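Local coordinates for protein phospho-2-dehydro-3-deoxyheptonate aldolase (Francisella tularensis, PDB 3TQK) that probably condenses phosphoenolpyruvate with erythrose 4-phosphate to give DAHP, the first step of chorismate biosynthesis, as a metal-dependent class-I DAHP synthase, at residues 189-201 with 246-258. Sequence-based numbering, arbitrary orientation.
With CA (calcium ion), chain D.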
loop_
_atom_site.group_PDB
_atom_site.type_symbol
_atom_site.label_atom_id
_atom_site.label_comp_id
_atom_site.label_asym_id
_atom_site.label_seq_id
_atom_site.Cartn_x
_atom_site.Cartn_y
_atom_site.Cartn_z
ATOM N N ASP A 189 6.405 2.346 -14.027
ATOM C CA ASP A 189 5.739 1.136 -14.543
ATOM C C ASP A 189 4.231 1.341 -14.702
ATOM O O ASP A 189 3.531 1.582 -13.731
ATOM C CB ASP A 189 6.005 -0.082 -13.634
ATOM C CG ASP A 189 5.670 -1.413 -14.313
ATOM O OD1 ASP A 189 4.501 -1.659 -14.641
ATOM O OD2 ASP A 189 6.588 -2.228 -14.530
ATOM N N VAL A 190 3.748 1.207 -15.934
ATOM C CA VAL A 190 2.330 1.374 -16.268
ATOM C C VAL A 190 1.567 0.054 -16.142
ATOM O O VAL A 190 0.362 0.044 -15.876
ATOM C CB VAL A 190 2.178 1.925 -17.696
ATOM C CG1 VAL A 190 0.697 1.980 -18.119
ATOM C CG2 VAL A 190 2.838 3.296 -17.798
ATOM N N GLN A 191 2.268 -1.061 -16.300
ATOM C CA GLN A 191 1.620 -2.368 -16.235
ATOM C C GLN A 191 0.925 -2.572 -14.895
ATOM O O GLN A 191 -0.213 -3.044 -14.858
ATOM C CB GLN A 191 2.614 -3.509 -16.501
ATOM C CG GLN A 191 1.968 -4.896 -16.578
ATOM C CD GLN A 191 0.963 -5.012 -17.717
ATOM O OE1 GLN A 191 1.321 -4.879 -18.887
ATOM N NE2 GLN A 191 -0.298 -5.256 -17.381
ATOM N N VAL A 192 1.599 -2.206 -13.801
ATOM C CA VAL A 192 1.005 -2.348 -12.478
ATOM C C VAL A 192 -0.272 -1.538 -12.326
ATOM O O VAL A 192 -1.176 -1.968 -11.623
ATOM C CB VAL A 192 1.999 -2.028 -11.336
ATOM C CG1 VAL A 192 3.148 -3.022 -11.380
ATOM C CG2 VAL A 192 2.513 -0.595 -11.412
ATOM N N ALA A 193 -0.369 -0.378 -12.973
ATOM C CA ALA A 193 -1.608 0.414 -12.907
ATOM C C ALA A 193 -2.718 -0.251 -13.708
ATOM O O ALA A 193 -3.872 -0.234 -13.281
ATOM C CB ALA A 193 -1.386 1.845 -13.399
ATOM N N VAL A 194 -2.364 -0.837 -14.859
ATOM C CA VAL A 194 -3.306 -1.623 -15.656
ATOM C C VAL A 194 -3.786 -2.826 -14.845
ATOM O O VAL A 194 -4.994 -3.085 -14.762
ATOM C CB VAL A 194 -2.692 -2.069 -17.013
ATOM C CG1 VAL A 194 -3.543 -3.171 -17.689
ATOM C CG2 VAL A 194 -2.507 -0.848 -17.946
ATOM N N ASP A 195 -2.853 -3.522 -14.203
ATOM C CA ASP A 195 -3.221 -4.623 -13.305
ATOM C C ASP A 195 -4.198 -4.145 -12.225
ATOM O O ASP A 195 -5.132 -4.854 -11.858
ATOM C CB ASP A 195 -2.000 -5.237 -12.603
ATOM C CG ASP A 195 -0.941 -5.744 -13.561
ATOM O OD1 ASP A 195 -1.251 -6.053 -14.734
ATOM O OD2 ASP A 195 0.230 -5.830 -13.119
ATOM N N ALA A 196 -3.986 -2.941 -11.711
ATOM C CA ALA A 196 -4.788 -2.474 -10.592
ATOM C C ALA A 196 -6.200 -2.176 -11.067
ATOM O O ALA A 196 -7.177 -2.490 -10.374
ATOM C CB ALA A 196 -4.164 -1.241 -9.942
ATOM N N VAL A 197 -6.293 -1.531 -12.223
ATOM C CA VAL A 197 -7.588 -1.262 -12.840
ATOM C C VAL A 197 -8.341 -2.591 -13.036
ATOM O O VAL A 197 -9.499 -2.714 -12.650
ATOM C CB VAL A 197 -7.434 -0.514 -14.186
ATOM C CG1 VAL A 197 -8.745 -0.508 -14.956
ATOM C CG2 VAL A 197 -6.954 0.921 -13.959
ATOM N N LYS A 198 -7.657 -3.581 -13.604
ATOM C CA LYS A 198 -8.250 -4.875 -13.870
ATOM C C LYS A 198 -8.784 -5.519 -12.595
ATOM O O LYS A 198 -9.942 -5.953 -12.549
ATOM C CB LYS A 198 -7.219 -5.799 -14.515
ATOM C CG LYS A 198 -7.736 -7.180 -14.920
ATOM C CD LYS A 198 -8.913 -7.089 -15.869
ATOM C CE LYS A 198 -9.202 -8.434 -16.554
ATOM N NZ LYS A 198 -10.486 -8.339 -17.302
ATOM N N SER A 199 -7.944 -5.568 -11.567
ATOM C CA SER A 199 -8.323 -6.142 -10.284
ATOM C C SER A 199 -9.532 -5.451 -9.680
ATOM O O SER A 199 -10.393 -6.105 -9.105
ATOM C CB SER A 199 -7.154 -6.091 -9.305
ATOM O OG SER A 199 -7.522 -6.611 -8.045
ATOM N N ALA A 200 -9.594 -4.135 -9.820
ATOM C CA ALA A 200 -10.671 -3.333 -9.241
ATOM C C ALA A 200 -12.043 -3.561 -9.904
ATOM O O ALA A 200 -13.081 -3.232 -9.308
ATOM C CB ALA A 200 -10.297 -1.840 -9.270
ATOM N N THR A 201 -12.055 -4.101 -11.124
ATOM C CA THR A 201 -13.316 -4.464 -11.785
ATOM C C THR A 201 -13.998 -5.681 -11.135
ATOM O O THR A 201 -15.196 -5.884 -11.341
ATOM C CB THR A 201 -13.155 -4.797 -13.311
ATOM O OG1 THR A 201 -12.309 -5.945 -13.478
ATOM C CG2 THR A 201 -12.606 -3.610 -14.104
ATOM N N ASP A 246 1.118 2.716 -25.859
ATOM C CA ASP A 246 1.576 1.552 -25.092
ATOM C C ASP A 246 0.601 1.226 -23.979
ATOM O O ASP A 246 0.277 0.055 -23.742
ATOM C CB ASP A 246 2.958 1.813 -24.490
ATOM C CG ASP A 246 3.435 0.681 -23.573
ATOM O OD1 ASP A 246 4.008 -0.307 -24.071
ATOM O OD2 ASP A 246 3.252 0.785 -22.346
ATOM N N CYS A 247 0.148 2.269 -23.288
ATOM C CA CYS A 247 -0.809 2.109 -22.201
ATOM C C CYS A 247 -2.114 1.510 -22.729
ATOM O O CYS A 247 -2.642 0.551 -22.149
ATOM C CB CYS A 247 -1.076 3.456 -21.511
ATOM S SG CYS A 247 -2.129 3.344 -20.058
ATOM N N ILE A 248 -2.618 2.083 -23.823
ATOM C CA ILE A 248 -3.815 1.565 -24.498
ATOM C C ILE A 248 -3.638 0.098 -24.907
ATOM O O ILE A 248 -4.543 -0.712 -24.678
ATOM C CB ILE A 248 -4.203 2.425 -25.746
ATOM C CG1 ILE A 248 -4.726 3.794 -25.309
ATOM C CG2 ILE A 248 -5.270 1.738 -26.572
ATOM C CD1 ILE A 248 -6.019 3.741 -24.488
ATOM N N ALA A 249 -2.478 -0.253 -25.471
ATOM C CA ALA A 249 -2.194 -1.650 -25.822
ATOM C C ALA A 249 -2.250 -2.560 -24.594
ATOM O O ALA A 249 -2.793 -3.667 -24.660
ATOM C CB ALA A 249 -0.838 -1.788 -26.528
ATOM N N LYS A 250 -1.701 -2.087 -23.474
ATOM C CA LYS A 250 -1.675 -2.872 -22.239
ATOM C C LYS A 250 -3.095 -3.093 -21.720
ATOM O O LYS A 250 -3.459 -4.215 -21.338
ATOM C CB LYS A 250 -0.795 -2.196 -21.177
ATOM C CG LYS A 250 0.721 -2.366 -21.396
ATOM C CD LYS A 250 1.519 -1.510 -20.396
ATOM C CE LYS A 250 2.976 -1.979 -20.196
ATOM N NZ LYS A 250 3.964 -1.562 -21.243
ATOM N N LEU A 251 -3.893 -2.025 -21.730
ATOM C CA LEU A 251 -5.303 -2.095 -21.345
ATOM C C LEU A 251 -6.093 -3.099 -22.200
ATOM O O LEU A 251 -6.771 -3.975 -21.666
ATOM C CB LEU A 251 -5.957 -0.699 -21.414
ATOM C CG LEU A 251 -5.516 0.301 -20.339
ATOM C CD1 LEU A 251 -5.840 1.745 -20.738
ATOM C CD2 LEU A 251 -6.152 -0.039 -19.001
ATOM N N LYS A 252 -6.003 -2.981 -23.519
ATOM C CA LYS A 252 -6.698 -3.940 -24.411
ATOM C C LYS A 252 -6.357 -5.404 -24.112
ATOM O O LYS A 252 -7.252 -6.249 -24.127
ATOM C CB LYS A 252 -6.457 -3.628 -25.902
ATOM C CG LYS A 252 -7.110 -2.314 -26.399
ATOM C CD LYS A 252 -8.629 -2.221 -26.100
ATOM C CE LYS A 252 -9.202 -0.851 -26.487
ATOM N NZ LYS A 252 -8.942 -0.556 -27.936
ATOM N N LYS A 253 -5.089 -5.693 -23.818
ATOM C CA LYS A 253 -4.681 -7.041 -23.388
ATOM C C LYS A 253 -5.440 -7.536 -22.137
ATOM O O LYS A 253 -5.733 -8.731 -22.018
ATOM C CB LYS A 253 -3.171 -7.106 -23.108
ATOM C CG LYS A 253 -2.330 -7.723 -24.214
ATOM C CD LYS A 253 -0.935 -8.175 -23.700
ATOM C CE LYS A 253 -0.042 -8.632 -24.876
ATOM N NZ LYS A 253 1.328 -9.072 -24.475
ATOM N N ALA A 254 -5.755 -6.624 -21.217
ATOM C CA ALA A 254 -6.526 -6.956 -20.007
ATOM C C ALA A 254 -8.047 -6.854 -20.219
ATOM O O ALA A 254 -8.823 -6.977 -19.260
ATOM C CB ALA A 254 -6.090 -6.053 -18.831
ATOM N N ASP A 255 -8.469 -6.627 -21.464
ATOM C CA ASP A 255 -9.880 -6.458 -21.811
ATOM C C ASP A 255 -10.505 -5.307 -21.036
ATOM O O ASP A 255 -11.633 -5.417 -20.534
ATOM C CB ASP A 255 -10.652 -7.769 -21.568
ATOM C CG ASP A 255 -11.996 -7.816 -22.295
ATOM O OD1 ASP A 255 -12.328 -6.857 -23.041
ATOM O OD2 ASP A 255 -12.723 -8.827 -22.131
ATOM N N ILE A 256 -9.748 -4.215 -20.909
ATOM C CA ILE A 256 -10.224 -2.992 -20.268
ATOM C C ILE A 256 -10.300 -1.932 -21.354
ATOM O O ILE A 256 -9.330 -1.707 -22.073
ATOM C CB ILE A 256 -9.278 -2.523 -19.135
ATOM C CG1 ILE A 256 -9.261 -3.546 -17.987
ATOM C CG2 ILE A 256 -9.667 -1.110 -18.653
ATOM C CD1 ILE A 256 -10.635 -3.796 -17.285
ATOM N N ASN A 257 -11.452 -1.281 -21.461
ATOM C CA ASN A 257 -11.724 -0.360 -22.565
ATOM C C ASN A 257 -11.824 1.102 -22.156
ATOM O O ASN A 257 -12.151 1.950 -22.990
ATOM C CB ASN A 257 -13.006 -0.785 -23.260
ATOM C CG ASN A 257 -12.934 -2.208 -23.781
ATOM O OD1 ASN A 257 -13.767 -3.043 -23.440
ATOM N ND2 ASN A 257 -11.914 -2.496 -24.583
ATOM N N THR A 258 -11.531 1.400 -20.891
ATOM C CA THR A 258 -11.509 2.778 -20.404
ATOM C C THR A 258 -10.312 3.509 -20.982
ATOM O O THR A 258 -9.336 2.880 -21.402
ATOM C CB THR A 258 -11.457 2.852 -18.873
ATOM O OG1 THR A 258 -10.274 2.197 -18.376
ATOM C CG2 THR A 258 -12.703 2.210 -18.275
HETATM CA CA CA D . -14.355 -7.957 -24.422
HETATM O O HOH W 1 -2.134 -6.073 -19.406
HETATM O O HOH W 2 -15.634 -6.345 -23.674
#
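Val194 packs its two methyls on Lys250, Leu251 and Ala254 where two neighbouring outer helices of the TIM barrel, 191-200 and 241-253, run side by side, the axis of the first and that of the 246-253 part of the second 9.7 Å apart and crossing at -37°. CG2 of Val194 lies 3.9 Å from Leu251 CD2 and also meets the start of the Lys250 chain, while CG1, anti to the backbone N (chi1 166°), turns to the methyl of Ala254. Beneath this layer strand 226-230 supplies Val228, which touches both Val194 and Cys247. At the N-terminal end of helix 191-200, Val190 CG1 rests 3.7 Å from Cys247 SG; at the far end Ile256 sends CG2 to Val197 and CD1 to Thr201 CG2, the latter pair meeting tip to tip at 3.7 Å.

Polar groups line the side of the interface. The Gln191 chain bends at chi2 and brings OE1 alongside the Lys250 methylenes; its NE2 donates to Asp195 OD1 (2.9 Å), which lies in the amide plane, although the carboxylate is approached from above its own plane. The same NE2 also donates to a water that passes a bond on to Lys250 O; these two bonds from NE2, one to Asp195 and one to the water, would hold the amide in this rotation. Lys250 itself folds back at chi4 to a salt bridge with Asp246, NZ to the syn lone pair of OD2 (2.7 Å).

A Schellman motif closes helix 241-253, with Asp255 as its positive-phi residue and Ile256 N bonded to Leu251 O. Asp255 OD1 also binds a calcium ion, away from the manganese site. Lys198, whose CD packs against Ile256 CD1, extends NZ to Ala254 O at 2.9 Å, tilted 22° from the carbonyl plane.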